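PDB 5YA6: flagellin B1 from Methanocaldococcus jannaschii DSM 2661, which probably polymerises into the archaellum, the rotating filament that drives archaeal swimming, and binds a calcium ion in its globular beta-sandwich domain. Local coordinates for residues S11-I16 and I45-A50; K31-I36 and D76-S81; T67-T72 and I84-L89; Y95-I100 and D116-L121; E137-F142 and V151-T156. All blocks are in the same frame, centred on the assembly; numbering follows the deposited sequence. Where two conformers were deposited one is given.

From the N terminus, interaction 1 ties the start of strand 13-23 to the segment 45-50, closing a loop that contains strand 28-38. Interaction 2 starts on that strand and reaches 76-81, so it crosses interaction 1; it also crosses interaction 3, in which 67-72 meets 84-89 and closes a loop around 76-81. W87 joins these last two contacts, its NE1 bonding to I78 O. Interaction 4 then pairs 95-100 with 116-121 around the calcium-binding loop, and interaction 5 zips up the hairpin 137-142/151-156; both follow in series. The large sheet links all five, with strand 117-123 lying between 94-99 and 28-38, while F142 touches residues of interactions 1, 2 and 4.

Interaction 1: residues S11-I16 and I45-A50; sequences SGLMCI and IDLKNA
L13 meets I45 and L47 mainly through methyl groups, and the flat group beside this contact, the carboxylate of D46, has OD1 approached on its two faces: K48 NZ comes from one and the backbone N of K48 from the other. The salt bridge from K48 NZ to D46 OD1 measures 2.7 Å, and NZ has a second partner in N109 O. The other bond, K48 N to D46 OD1 at 3.0 Å, makes an Asx turn at the start of the type I turn from L47 to A50. Across the contact, L13 and I45 run antiparallel alongside each other, bringing L13 CD2 to 3.6 Å from I45 CD1. I45 CD1 also lies 3.6 Å from G12 O; chi1 of I45 (-64°) sets CG1 beside the backbone N, and chi2 (162°) extends the chain to CD1. The other branch of L13, CD1, meets L47 CD2 at 4.0 Å. I112 of strand 111-112 touches all three side chains, and F142 adds its ring to L13 and L47. The charged pair D46-K48 thus lies apart from the L13 contact, while the join between strand 13-23 and the segment 45-50 has no hydrogen bond and rests on apolar contact.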
# COMPACT_ATOMS: atom_id res chain seq x y z
N SER B 11 -0.85 1.38 -20.89
CA SER B 11 -2.06 1.91 -20.33
C SER B 11 -2.07 1.70 -18.83
O SER B 11 -1.45 0.79 -18.31
CB SER B 11 -3.23 1.22 -20.97
OG SER B 11 -3.21 1.61 -22.33
N GLY B 12 -2.80 2.56 -18.14
CA GLY B 12 -2.95 2.38 -16.70
C GLY B 12 -3.73 3.51 -16.06
O GLY B 12 -4.22 4.41 -16.75
N LEU B 13 -3.89 3.42 -14.76
CA LEU B 13 -4.70 4.35 -13.95
C LEU B 13 -3.90 5.05 -12.89
O LEU B 13 -2.90 4.55 -12.42
CB LEU B 13 -5.78 3.61 -13.22
CG LEU B 13 -6.74 2.79 -14.08
CD1 LEU B 13 -7.74 2.13 -13.12
CD2 LEU B 13 -7.47 3.65 -15.06
N MET B 14 -4.29 6.29 -12.63
CA MET B 14 -3.68 7.15 -11.65
C MET B 14 -4.72 7.55 -10.62
O MET B 14 -5.80 8.03 -10.97
CB MET B 14 -3.12 8.42 -12.30
CG MET B 14 -2.40 9.36 -11.34
SD MET B 14 -1.74 10.75 -12.31
CE MET B 14 -3.10 11.32 -13.32
N CYS B 15 -4.34 7.47 -9.36
CA CYS B 15 -5.12 8.09 -8.34
C CYS B 15 -4.84 9.56 -8.27
O CYS B 15 -3.66 10.01 -8.14
CB CYS B 15 -4.88 7.39 -6.97
SG CYS B 15 -5.77 8.13 -5.57
N ILE B 16 -5.92 10.36 -8.39
CA ILE B 16 -5.81 11.81 -8.30
C ILE B 16 -6.46 12.39 -7.07
O ILE B 16 -6.81 13.56 -7.06
CB ILE B 16 -6.35 12.46 -9.60
CG1 ILE B 16 -7.80 12.03 -9.94
CG2 ILE B 16 -5.44 12.12 -10.74
CD1 ILE B 16 -8.54 12.95 -10.90
N ILE B 45 -9.70 1.31 -20.68
CA ILE B 45 -9.54 0.27 -19.67
C ILE B 45 -10.90 -0.16 -19.11
O ILE B 45 -11.69 0.66 -18.64
CB ILE B 45 -8.67 0.80 -18.54
CG1 ILE B 45 -7.25 1.08 -19.08
CG2 ILE B 45 -8.54 -0.23 -17.38
CD1 ILE B 45 -6.51 1.99 -18.16
N ASP B 46 -11.14 -1.45 -19.14
CA ASP B 46 -12.36 -2.04 -18.58
C ASP B 46 -12.17 -2.12 -17.06
O ASP B 46 -11.20 -2.76 -16.60
CB ASP B 46 -12.54 -3.45 -19.18
CG ASP B 46 -13.75 -4.20 -18.66
OD1 ASP B 46 -14.61 -3.59 -18.02
OD2 ASP B 46 -13.81 -5.44 -18.90
N LEU B 47 -13.08 -1.51 -16.29
CA LEU B 47 -13.06 -1.52 -14.81
C LEU B 47 -13.80 -2.68 -14.19
O LEU B 47 -13.68 -2.94 -12.99
CB LEU B 47 -13.63 -0.19 -14.25
CG LEU B 47 -12.85 1.08 -14.62
CD1 LEU B 47 -13.34 2.29 -13.89
CD2 LEU B 47 -11.34 0.92 -14.30
N LYS B 48 -14.58 -3.42 -15.00
CA LYS B 48 -15.52 -4.35 -14.43
C LYS B 48 -14.87 -5.51 -13.67
O LYS B 48 -15.49 -5.97 -12.70
CB LYS B 48 -16.53 -4.85 -15.51
CG LYS B 48 -17.48 -3.78 -15.95
CD LYS B 48 -18.47 -4.17 -17.06
CE LYS B 48 -17.81 -4.57 -18.39
NZ LYS B 48 -17.11 -3.44 -19.02
N ASN B 49 -13.64 -5.93 -13.97
CA ASN B 49 -12.93 -6.96 -13.15
C ASN B 49 -11.83 -6.40 -12.27
O ASN B 49 -11.01 -7.13 -11.74
CB ASN B 49 -12.33 -8.00 -14.11
CG ASN B 49 -13.39 -8.72 -14.81
OD1 ASN B 49 -13.66 -8.47 -15.99
ND2 ASN B 49 -14.14 -9.51 -14.06
N ALA B 50 -11.83 -5.08 -12.12
CA ALA B 50 -10.75 -4.40 -11.41
C ALA B 50 -10.88 -4.66 -9.94
O ALA B 50 -12.00 -4.71 -9.38
CB ALA B 50 -10.77 -2.90 -11.72

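Interaction 2: residues K31-I36 and D76-S81; sequences KLAIYI and DDIFNS
The loop-covered face of a beta-sandwich strand is built here from K31, A33 and Y35, alternate residues of strand 28-38, touching I78 and F79 of the long loop that links strands 59-69 and 94-99. K31 and F79 pass alongside with their ends pointing opposite ways: K31 CB lies 3.8 Å from F79 CD1, and the extended lysine chain carries NZ on to F79 O, where it donates a hydrogen bond of 3.1 Å. NZ is tilted 30° from the plane of that carbonyl. The edge of the F79 ring is met near its plane by the backbone C of L32, at 4.0 Å from CE1. Over the centre of one face stands CD1 of the preceding I78, 3.7 Å above the plane. I78 CD1 also packs on A33 CB at 3.5 Å. Y35 and I78 meet tip to tip, Y35 OH coming 3.5 Å from I78 CG1. The loop is shaped locally by D77, whose OD1 accepts from F79 N at 3.1 Å to form an Asx turn. W87 adds a second link, taking K31 in a cation-pi contact and bonding through NE1 to I78 O. On the other side of the strand, L32 and I34 pack on F154 and I152 of strand 150-155. The arrangement is that of a beta-sandwich strand, with one side turned to the hydrophobic interior and the other roofed here by a long crossover loop.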
# COMPACT_ATOMS: atom_id res chain seq x y z
N LYS B 31 -16.21 6.38 5.49
CA LYS B 31 -16.33 6.22 4.07
C LYS B 31 -15.17 6.89 3.36
O LYS B 31 -14.63 7.96 3.87
CB LYS B 31 -17.64 6.80 3.53
CG LYS B 31 -18.92 6.10 3.92
CD LYS B 31 -20.10 6.87 3.34
CE LYS B 31 -21.32 6.04 3.37
NZ LYS B 31 -22.50 6.82 2.84
N LEU B 32 -14.75 6.29 2.24
CA LEU B 32 -13.63 6.79 1.40
C LEU B 32 -14.16 7.03 -0.00
O LEU B 32 -14.99 6.28 -0.50
CB LEU B 32 -12.44 5.83 1.32
CG LEU B 32 -11.77 5.49 2.64
CD1 LEU B 32 -10.84 4.34 2.47
CD2 LEU B 32 -11.06 6.72 3.20
N ALA B 33 -13.59 8.01 -0.68
CA ALA B 33 -13.87 8.28 -2.07
C ALA B 33 -12.51 8.39 -2.77
O ALA B 33 -11.72 9.36 -2.51
CB ALA B 33 -14.69 9.56 -2.23
N ILE B 34 -12.21 7.41 -3.65
CA ILE B 34 -10.89 7.34 -4.29
C ILE B 34 -11.03 7.76 -5.73
O ILE B 34 -11.72 7.08 -6.54
CB ILE B 34 -10.31 5.91 -4.19
CG1 ILE B 34 -10.24 5.50 -2.72
CG2 ILE B 34 -9.01 5.79 -4.96
CD1 ILE B 34 -10.07 3.99 -2.53
N TYR B 35 -10.43 8.88 -6.08
CA TYR B 35 -10.59 9.44 -7.43
C TYR B 35 -9.49 8.95 -8.35
O TYR B 35 -8.33 8.90 -7.99
CB TYR B 35 -10.60 10.95 -7.44
CG TYR B 35 -11.79 11.53 -6.65
CD1 TYR B 35 -11.80 11.63 -5.28
CD2 TYR B 35 -12.89 12.04 -7.32
CE1 TYR B 35 -12.89 12.13 -4.58
CE2 TYR B 35 -13.99 12.55 -6.63
CZ TYR B 35 -13.97 12.63 -5.27
OH TYR B 35 -15.10 13.13 -4.60
N ILE B 36 -9.96 8.49 -9.52
CA ILE B 36 -9.18 7.76 -10.53
C ILE B 36 -9.34 8.40 -11.93
O ILE B 36 -10.43 8.79 -12.30
CB ILE B 36 -9.69 6.31 -10.61
CG1 ILE B 36 -9.50 5.60 -9.25
CG2 ILE B 36 -9.06 5.59 -11.78
CD1 ILE B 36 -8.04 5.37 -8.87
N ASP B 76 -21.45 18.16 -5.22
CA ASP B 76 -20.52 18.56 -4.18
C ASP B 76 -20.42 17.53 -3.06
O ASP B 76 -19.32 17.31 -2.54
CB ASP B 76 -20.93 19.89 -3.58
CG ASP B 76 -20.91 20.98 -4.58
OD1 ASP B 76 -19.80 21.28 -5.07
OD2 ASP B 76 -22.00 21.52 -4.88
N ASP B 77 -21.55 16.93 -2.68
CA ASP B 77 -21.53 15.92 -1.57
C ASP B 77 -21.63 14.46 -2.03
O ASP B 77 -22.76 13.93 -2.10
CB ASP B 77 -22.65 16.19 -0.60
CG ASP B 77 -22.56 15.33 0.68
OD1 ASP B 77 -21.62 14.50 0.87
OD2 ASP B 77 -23.45 15.53 1.52
N ILE B 78 -20.51 13.77 -2.27
CA ILE B 78 -20.70 12.41 -2.81
C ILE B 78 -20.75 11.36 -1.68
O ILE B 78 -20.76 10.19 -1.99
CB ILE B 78 -19.57 12.05 -3.82
CG1 ILE B 78 -18.21 12.39 -3.27
CG2 ILE B 78 -19.78 12.80 -5.16
CD1 ILE B 78 -17.68 11.40 -2.23
N PHE B 79 -20.85 11.78 -0.44
CA PHE B 79 -21.03 10.86 0.71
C PHE B 79 -22.49 10.67 1.14
O PHE B 79 -22.77 9.85 2.03
CB PHE B 79 -20.21 11.29 1.89
CG PHE B 79 -18.74 11.14 1.65
CD1 PHE B 79 -18.21 9.88 1.37
CD2 PHE B 79 -17.89 12.24 1.70
CE1 PHE B 79 -16.85 9.76 1.09
CE2 PHE B 79 -16.52 12.12 1.45
CZ PHE B 79 -16.01 10.86 1.16
N ASN B 80 -23.39 11.40 0.55
CA ASN B 80 -24.80 11.36 1.02
C ASN B 80 -25.62 10.23 0.44
O ASN B 80 -25.79 10.13 -0.79
CB ASN B 80 -25.38 12.72 0.65
CG ASN B 80 -26.82 12.91 1.12
OD1 ASN B 80 -27.69 12.05 0.96
ND2 ASN B 80 -27.07 14.08 1.68
N SER B 81 -26.05 9.30 1.30
CA SER B 81 -26.75 8.09 0.82
C SER B 81 -28.22 8.37 0.48
O SER B 81 -28.89 7.48 -0.03
CB SER B 81 -26.61 6.97 1.79
OG SER B 81 -27.38 7.17 2.99

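Interaction 3: residues T67-T72 and I84-L89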
# COMPACT_ATOMS: atom_id res chain seq x y z
N THR B 67 -21.24 -1.90 -8.81
CA THR B 67 -21.99 -1.26 -9.89
C THR B 67 -21.42 0.15 -10.18
O THR B 67 -20.41 0.60 -9.51
CB THR B 67 -23.51 -1.21 -9.60
OG1 THR B 67 -24.20 -0.79 -10.78
CG2 THR B 67 -23.77 -0.21 -8.41
N VAL B 68 -22.03 0.89 -11.09
CA VAL B 68 -21.66 2.24 -11.45
C VAL B 68 -22.91 3.15 -11.35
O VAL B 68 -24.05 2.68 -11.60
CB VAL B 68 -20.99 2.31 -12.85
CG1 VAL B 68 -21.86 1.67 -13.93
CG2 VAL B 68 -20.65 3.74 -13.25
N THR B 69 -22.70 4.40 -10.99
CA THR B 69 -23.82 5.39 -10.86
C THR B 69 -23.38 6.71 -11.40
O THR B 69 -22.22 7.13 -11.27
CB THR B 69 -24.29 5.59 -9.42
OG1 THR B 69 -25.31 6.62 -9.41
CG2 THR B 69 -23.15 6.02 -8.48
N THR B 70 -24.32 7.41 -12.08
CA THR B 70 -24.07 8.74 -12.54
C THR B 70 -24.65 9.81 -11.57
O THR B 70 -24.53 10.97 -11.82
CB THR B 70 -24.77 8.98 -13.84
OG1 THR B 70 -26.10 8.46 -13.69
CG2 THR B 70 -24.07 8.22 -15.06
N ALA B 71 -25.18 9.37 -10.47
CA ALA B 71 -25.68 10.29 -9.42
C ALA B 71 -24.63 11.21 -8.81
O ALA B 71 -24.98 12.24 -8.21
CB ALA B 71 -26.35 9.46 -8.32
N THR B 72 -23.34 10.80 -8.83
CA THR B 72 -22.25 11.63 -8.38
C THR B 72 -21.88 12.76 -9.32
O THR B 72 -21.03 13.63 -8.98
CB THR B 72 -21.01 10.69 -8.19
OG1 THR B 72 -20.83 9.86 -9.38
CG2 THR B 72 -21.22 9.73 -7.00
N ILE B 84 -27.25 9.68 -3.22
CA ILE B 84 -26.55 8.59 -3.92
C ILE B 84 -26.88 7.27 -3.22
O ILE B 84 -26.21 6.82 -2.34
CB ILE B 84 -25.04 8.94 -3.95
CG1 ILE B 84 -24.78 10.26 -4.71
CG2 ILE B 84 -24.27 7.80 -4.66
CD1 ILE B 84 -23.55 10.98 -4.25
N THR B 85 -28.04 6.68 -3.55
CA THR B 85 -28.57 5.57 -2.83
C THR B 85 -27.78 4.29 -3.08
O THR B 85 -27.83 3.38 -2.27
CB THR B 85 -30.08 5.30 -3.27
OG1 THR B 85 -30.17 5.31 -4.70
CG2 THR B 85 -30.94 6.44 -2.72
N ASP B 86 -26.99 4.28 -4.16
CA ASP B 86 -26.12 3.13 -4.45
C ASP B 86 -24.99 2.97 -3.42
O ASP B 86 -24.35 1.94 -3.38
CB ASP B 86 -25.52 3.19 -5.87
CG ASP B 86 -26.53 2.81 -6.98
OD1 ASP B 86 -27.51 2.15 -6.67
OD2 ASP B 86 -26.33 3.25 -8.11
N TRP B 87 -24.78 3.95 -2.52
CA TRP B 87 -23.99 3.67 -1.30
C TRP B 87 -24.42 2.42 -0.55
O TRP B 87 -23.63 1.82 0.17
CB TRP B 87 -24.02 4.84 -0.29
CG TRP B 87 -22.94 5.86 -0.53
CD1 TRP B 87 -23.06 7.07 -1.03
CD2 TRP B 87 -21.54 5.67 -0.26
NE1 TRP B 87 -21.82 7.68 -1.16
CE2 TRP B 87 -20.88 6.83 -0.65
CE3 TRP B 87 -20.80 4.61 0.27
CZ2 TRP B 87 -19.48 7.01 -0.47
CZ3 TRP B 87 -19.44 4.77 0.42
CH2 TRP B 87 -18.80 5.93 0.03
N SER B 88 -25.69 2.05 -0.66
CA SER B 88 -26.17 0.84 -0.04
C SER B 88 -25.43 -0.44 -0.48
O SER B 88 -25.35 -1.40 0.30
CB SER B 88 -27.66 0.63 -0.27
OG SER B 88 -27.96 0.11 -1.55
N LEU B 89 -24.88 -0.42 -1.69
CA LEU B 89 -24.12 -1.54 -2.26
C LEU B 89 -22.61 -1.52 -1.93
O LEU B 89 -21.88 -2.48 -2.24
CB LEU B 89 -24.32 -1.60 -3.76
CG LEU B 89 -25.75 -1.67 -4.30
CD1 LEU B 89 -25.84 -1.39 -5.78
CD2 LEU B 89 -26.44 -2.93 -3.89
O HOH W 1 -26.42 2.51 -10.50
O HOH W 2 -27.02 6.03 -6.59
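T69 and D86 lie alongside with their ends pointing opposite ways, T69 CB coming 3.4 Å from D86 OD2, where strand 59-69 of the beta-sandwich runs into an ST turn at T69 and meets the short 3-10 segment 85-89. No direct hydrogen bond joins the two segments; water takes that part. One molecule donates to V68 O at 2.6 Å and to D86 OD2 at 2.5 Å, bridging the strand and the carboxylate. A second accepts from D86 N at 3.0 Å and has a weak bond to T69 OG1. At one end of the contact T67 CG2 meets L89 CD1 at 3.5 Å, the two side chains crossing obliquely. At the other, I84 takes over, its CG1 lying 4.0 Å from A71 CB and its CD1 3.8 Å from T72 CG2, with the T72 side chain set nearly perpendicular to its own. In the next shell, T69 OG1, anti to the backbone N (chi1 177°), accepts from A71 N at 3.0 Å; beyond this ST turn A71 and T72 face I84. An alanine here, lacking OG1, would leave A71 N without this acceptor and the second water without its weak bond, and would probably make the turn less firmly set. Farther out, the end of the turn is held against the neighbouring strand 94-99 by the hydrogen bond between T72 OG1 and V99 O.

Interaction 4: residues Y95-I100 and D116-L121; sequences YVVGVI and DIAVLL. With CA (calcium ion), chain D.
G98 and V119 form a hydrogen-bonded pair between neighbouring antiparallel strands in the large sheet of the beta-sandwich, G98 N to V119 O and V119 N to G98 O both at 2.8 Å. V96 and L121 repeat the pattern, and I100 N adds a bond to I117 O where the chain turns a corner. Just before strand 117-123, D116 grips the calcium ion with both carboxylate oxygens, OD1 and OD2 each 2.4 Å from the metal; D102, D104, S106, N113 and a water complete the site. The strand pair thus closes the base of the calcium loop. On one side of the sheet L120 CD2 touches both Y95 CD2, at 4.0 Å, and V97 CG2. On the other, I100 CD1 lies 3.8 Å from V119 CG1. An alanine in place of I100 would keep CB against I117 but would probably open a gap beside V119 CG1, which would still touch G98. With V119 CG1 between its backbone N and carbonyl carbon (chi1 62°), it packs 3.7 Å from G98 CA.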
# COMPACT_ATOMS: atom_id res chain seq x y z
N TYR B 95 -16.81 -2.21 -3.95
CA TYR B 95 -16.79 -0.74 -4.16
C TYR B 95 -17.86 -0.38 -5.21
O TYR B 95 -18.20 -1.20 -6.08
CB TYR B 95 -15.38 -0.15 -4.60
CG TYR B 95 -14.85 -0.72 -5.88
CD1 TYR B 95 -14.10 -1.88 -5.87
CD2 TYR B 95 -15.15 -0.15 -7.10
CE1 TYR B 95 -13.64 -2.44 -7.04
CE2 TYR B 95 -14.71 -0.69 -8.28
CZ TYR B 95 -13.96 -1.86 -8.25
OH TYR B 95 -13.59 -2.41 -9.47
N VAL B 96 -18.35 0.84 -5.15
CA VAL B 96 -19.22 1.37 -6.19
C VAL B 96 -18.49 2.41 -7.02
O VAL B 96 -17.77 3.27 -6.46
CB VAL B 96 -20.49 1.96 -5.51
CG1 VAL B 96 -21.36 2.71 -6.51
CG2 VAL B 96 -21.20 0.85 -4.74
N VAL B 97 -18.66 2.41 -8.32
CA VAL B 97 -18.04 3.44 -9.11
C VAL B 97 -18.99 4.60 -9.34
O VAL B 97 -20.12 4.39 -9.80
CB VAL B 97 -17.56 2.89 -10.47
CG1 VAL B 97 -16.96 3.98 -11.34
CG2 VAL B 97 -16.56 1.73 -10.27
N GLY B 98 -18.55 5.80 -9.03
CA GLY B 98 -19.32 7.05 -9.36
C GLY B 98 -18.69 7.69 -10.55
O GLY B 98 -17.46 7.89 -10.61
N VAL B 99 -19.55 8.16 -11.48
CA VAL B 99 -19.09 8.96 -12.57
C VAL B 99 -18.82 10.42 -12.13
O VAL B 99 -19.69 11.08 -11.53
CB VAL B 99 -20.11 8.92 -13.74
CG1 VAL B 99 -19.67 9.84 -14.88
CG2 VAL B 99 -20.38 7.48 -14.14
N ILE B 100 -17.63 10.95 -12.41
CA ILE B 100 -17.28 12.34 -12.11
C ILE B 100 -17.18 13.16 -13.40
O ILE B 100 -17.67 14.31 -13.49
CB ILE B 100 -15.97 12.44 -11.27
CG1 ILE B 100 -16.18 11.71 -9.93
CG2 ILE B 100 -15.60 13.89 -11.02
CD1 ILE B 100 -17.28 12.21 -8.99
N ASP B 116 -11.59 10.81 -18.61
CA ASP B 116 -12.62 10.43 -17.64
C ASP B 116 -12.12 10.56 -16.24
O ASP B 116 -10.93 10.35 -16.00
CB ASP B 116 -13.09 8.98 -17.82
CG ASP B 116 -13.95 8.74 -19.06
OD1 ASP B 116 -14.32 9.70 -19.81
OD2 ASP B 116 -14.26 7.56 -19.26
N ILE B 117 -13.04 10.85 -15.32
CA ILE B 117 -12.74 10.77 -13.89
C ILE B 117 -13.83 9.90 -13.28
O ILE B 117 -15.03 10.14 -13.47
CB ILE B 117 -12.66 12.14 -13.15
CG1 ILE B 117 -11.64 13.03 -13.84
CG2 ILE B 117 -12.33 11.95 -11.66
CD1 ILE B 117 -11.70 14.47 -13.30
N ALA B 118 -13.40 8.90 -12.50
CA ALA B 118 -14.31 8.08 -11.74
C ALA B 118 -13.97 8.21 -10.27
O ALA B 118 -12.84 8.52 -9.92
CB ALA B 118 -14.24 6.64 -12.15
N VAL B 119 -14.93 7.90 -9.40
CA VAL B 119 -14.63 7.83 -7.96
C VAL B 119 -15.00 6.45 -7.48
O VAL B 119 -16.01 5.87 -7.90
CB VAL B 119 -15.34 8.98 -7.19
CG1 VAL B 119 -16.86 8.86 -7.32
CG2 VAL B 119 -14.91 9.00 -5.75
N LEU B 120 -14.18 5.83 -6.61
CA LEU B 120 -14.49 4.53 -6.01
C LEU B 120 -15.05 4.88 -4.67
O LEU B 120 -14.37 5.44 -3.82
CB LEU B 120 -13.24 3.65 -5.90
CG LEU B 120 -12.39 3.60 -7.17
CD1 LEU B 120 -11.20 2.68 -6.88
CD2 LEU B 120 -13.16 3.09 -8.40
N LEU B 121 -16.29 4.49 -4.46
CA LEU B 121 -16.97 4.69 -3.20
C LEU B 121 -16.78 3.42 -2.34
O LEU B 121 -17.21 2.31 -2.68
CB LEU B 121 -18.47 5.00 -3.49
CG LEU B 121 -18.75 6.15 -4.47
CD1 LEU B 121 -20.27 6.19 -4.74
CD2 LEU B 121 -18.20 7.48 -3.96
CA CA D . -15.42 8.18 -21.27
O HOH W 3 -15.13 10.21 -22.61

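Interaction 5: residues E137-F142 and V151-T156; sequences EVSGQF and VIQFTT
V138 and F154 extend in parallel from neighbouring strands, with V138 CB 3.4 Å above one face of the F154 ring, offset toward the rim. This is a CH-pi contact, 3.7 Å from CB to the ring centroid. Chi1 of F154 (61°) places CG between the backbone N and the carbonyl carbon, and chi2 (88°) turns the ring face toward V138; T156 CG2 lies at the ring edge. The opposite side of the hairpin is largely polar. E137 and T155 are set aslant to each other, and the bend at chi2 (-73°) brings the glutamate CD back toward T155, whose OG1 donates to E137 OE1 at 2.6 Å from above the carboxylate plane. A bond from Q153 NE2 to S139 OG, 2.6 Å in the conformer given, is doubtful because Q153 was deposited in two. The backbones pair antiparallel, with V138 N to F154 O at 2.9 Å and I152 N to G140 O at 2.9 Å. A second subunit covers the polar side: its Q141 NE2 donates to S139 OG and E137 O, and the exchange is mutual. One side of the hairpin therefore adds apolar groups to the sandwich interior, while the other offers hydrogen-bonding groups, some used within the hairpin and some between subunits in the crystal.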
# COMPACT_ATOMS: atom_id res chain seq x y z
N GLU B 137 -2.51 4.51 9.10
CA GLU B 137 -1.88 4.27 7.78
C GLU B 137 -2.78 3.39 6.92
O GLU B 137 -3.18 2.29 7.31
CB GLU B 137 -0.57 3.51 7.92
CG GLU B 137 0.45 4.21 8.76
CD GLU B 137 1.07 5.39 8.10
OE1 GLU B 137 0.61 5.86 7.03
OE2 GLU B 137 2.05 5.90 8.70
N VAL B 138 -3.06 3.86 5.71
CA VAL B 138 -3.78 3.10 4.71
C VAL B 138 -3.01 3.02 3.41
O VAL B 138 -2.53 4.05 2.93
CB VAL B 138 -5.19 3.76 4.39
CG1 VAL B 138 -5.96 2.84 3.44
CG2 VAL B 138 -6.00 3.83 5.69
N SER B 139 -2.86 1.80 2.88
CA SER B 139 -2.05 1.54 1.66
C SER B 139 -2.88 0.68 0.72
O SER B 139 -3.70 -0.15 1.14
CB SER B 139 -0.75 0.79 2.03
OG SER B 139 -0.06 1.52 2.98
N GLY B 140 -2.75 0.89 -0.57
CA GLY B 140 -3.53 0.06 -1.51
C GLY B 140 -3.21 0.30 -2.96
O GLY B 140 -2.44 1.20 -3.30
N GLN B 141 -3.81 -0.51 -3.85
CA GLN B 141 -3.67 -0.35 -5.27
C GLN B 141 -5.04 -0.71 -5.88
O GLN B 141 -5.76 -1.56 -5.36
CB GLN B 141 -2.60 -1.27 -5.89
CG GLN B 141 -1.17 -0.91 -5.34
CD GLN B 141 -0.09 -1.70 -6.08
OE1 GLN B 141 -0.36 -2.41 -7.03
NE2 GLN B 141 1.18 -1.50 -5.66
N PHE B 142 -5.37 0.01 -6.97
CA PHE B 142 -6.54 -0.31 -7.82
C PHE B 142 -6.05 -0.84 -9.14
O PHE B 142 -5.43 -0.12 -9.92
CB PHE B 142 -7.38 0.93 -8.02
CG PHE B 142 -8.69 0.64 -8.77
CD1 PHE B 142 -9.54 -0.32 -8.31
CD2 PHE B 142 -9.05 1.39 -9.89
CE1 PHE B 142 -10.73 -0.59 -8.96
CE2 PHE B 142 -10.26 1.13 -10.51
CZ PHE B 142 -11.09 0.16 -10.05
N VAL B 151 -2.37 3.94 -7.23
CA VAL B 151 -1.74 3.69 -5.96
C VAL B 151 -2.37 4.61 -4.91
O VAL B 151 -2.50 5.85 -5.12
CB VAL B 151 -0.22 4.02 -6.01
CG1 VAL B 151 0.38 3.92 -4.61
CG2 VAL B 151 0.41 3.04 -6.98
N ILE B 152 -2.79 4.02 -3.81
CA ILE B 152 -3.33 4.67 -2.66
C ILE B 152 -2.37 4.63 -1.49
O ILE B 152 -1.90 3.54 -1.12
CB ILE B 152 -4.65 4.03 -2.23
CG1 ILE B 152 -5.73 4.16 -3.38
CG2 ILE B 152 -5.17 4.64 -0.93
CD1 ILE B 152 -5.72 3.01 -4.40
N GLN B 153 -1.94 5.75 -1.08
CA GLN B 153 -1.21 5.85 0.25
C GLN B 153 -1.54 7.15 1.07
O GLN B 153 -1.37 8.29 0.60
CB GLN B 153 0.28 5.97 -0.06
CG GLN B 153 1.10 5.99 1.23
CD GLN B 153 0.72 4.94 2.28
OE1 GLN B 153 0.45 5.22 3.48
NE2 GLN B 153 0.69 3.71 1.80
N PHE B 154 -2.01 6.95 2.26
CA PHE B 154 -2.27 8.10 3.11
C PHE B 154 -2.20 7.73 4.55
O PHE B 154 -2.34 6.56 4.91
CB PHE B 154 -3.60 8.77 2.78
CG PHE B 154 -4.79 7.91 2.96
CD1 PHE B 154 -5.44 7.82 4.19
CD2 PHE B 154 -5.39 7.28 1.85
CE1 PHE B 154 -6.60 7.06 4.34
CE2 PHE B 154 -6.52 6.51 1.98
CZ PHE B 154 -7.13 6.36 3.22
N THR B 155 -1.94 8.73 5.37
CA THR B 155 -2.04 8.60 6.80
C THR B 155 -3.15 9.54 7.19
O THR B 155 -3.08 10.72 6.87
CB THR B 155 -0.73 9.08 7.49
OG1 THR B 155 0.39 8.49 6.85
CG2 THR B 155 -0.78 8.75 8.99
N THR B 156 -4.19 9.04 7.90
CA THR B 156 -5.27 9.95 8.27
C THR B 156 -4.70 11.00 9.26
O THR B 156 -3.78 10.71 10.00
CB THR B 156 -6.47 9.26 8.91
OG1 THR B 156 -6.11 8.59 10.10
CG2 THR B 156 -7.04 8.28 7.90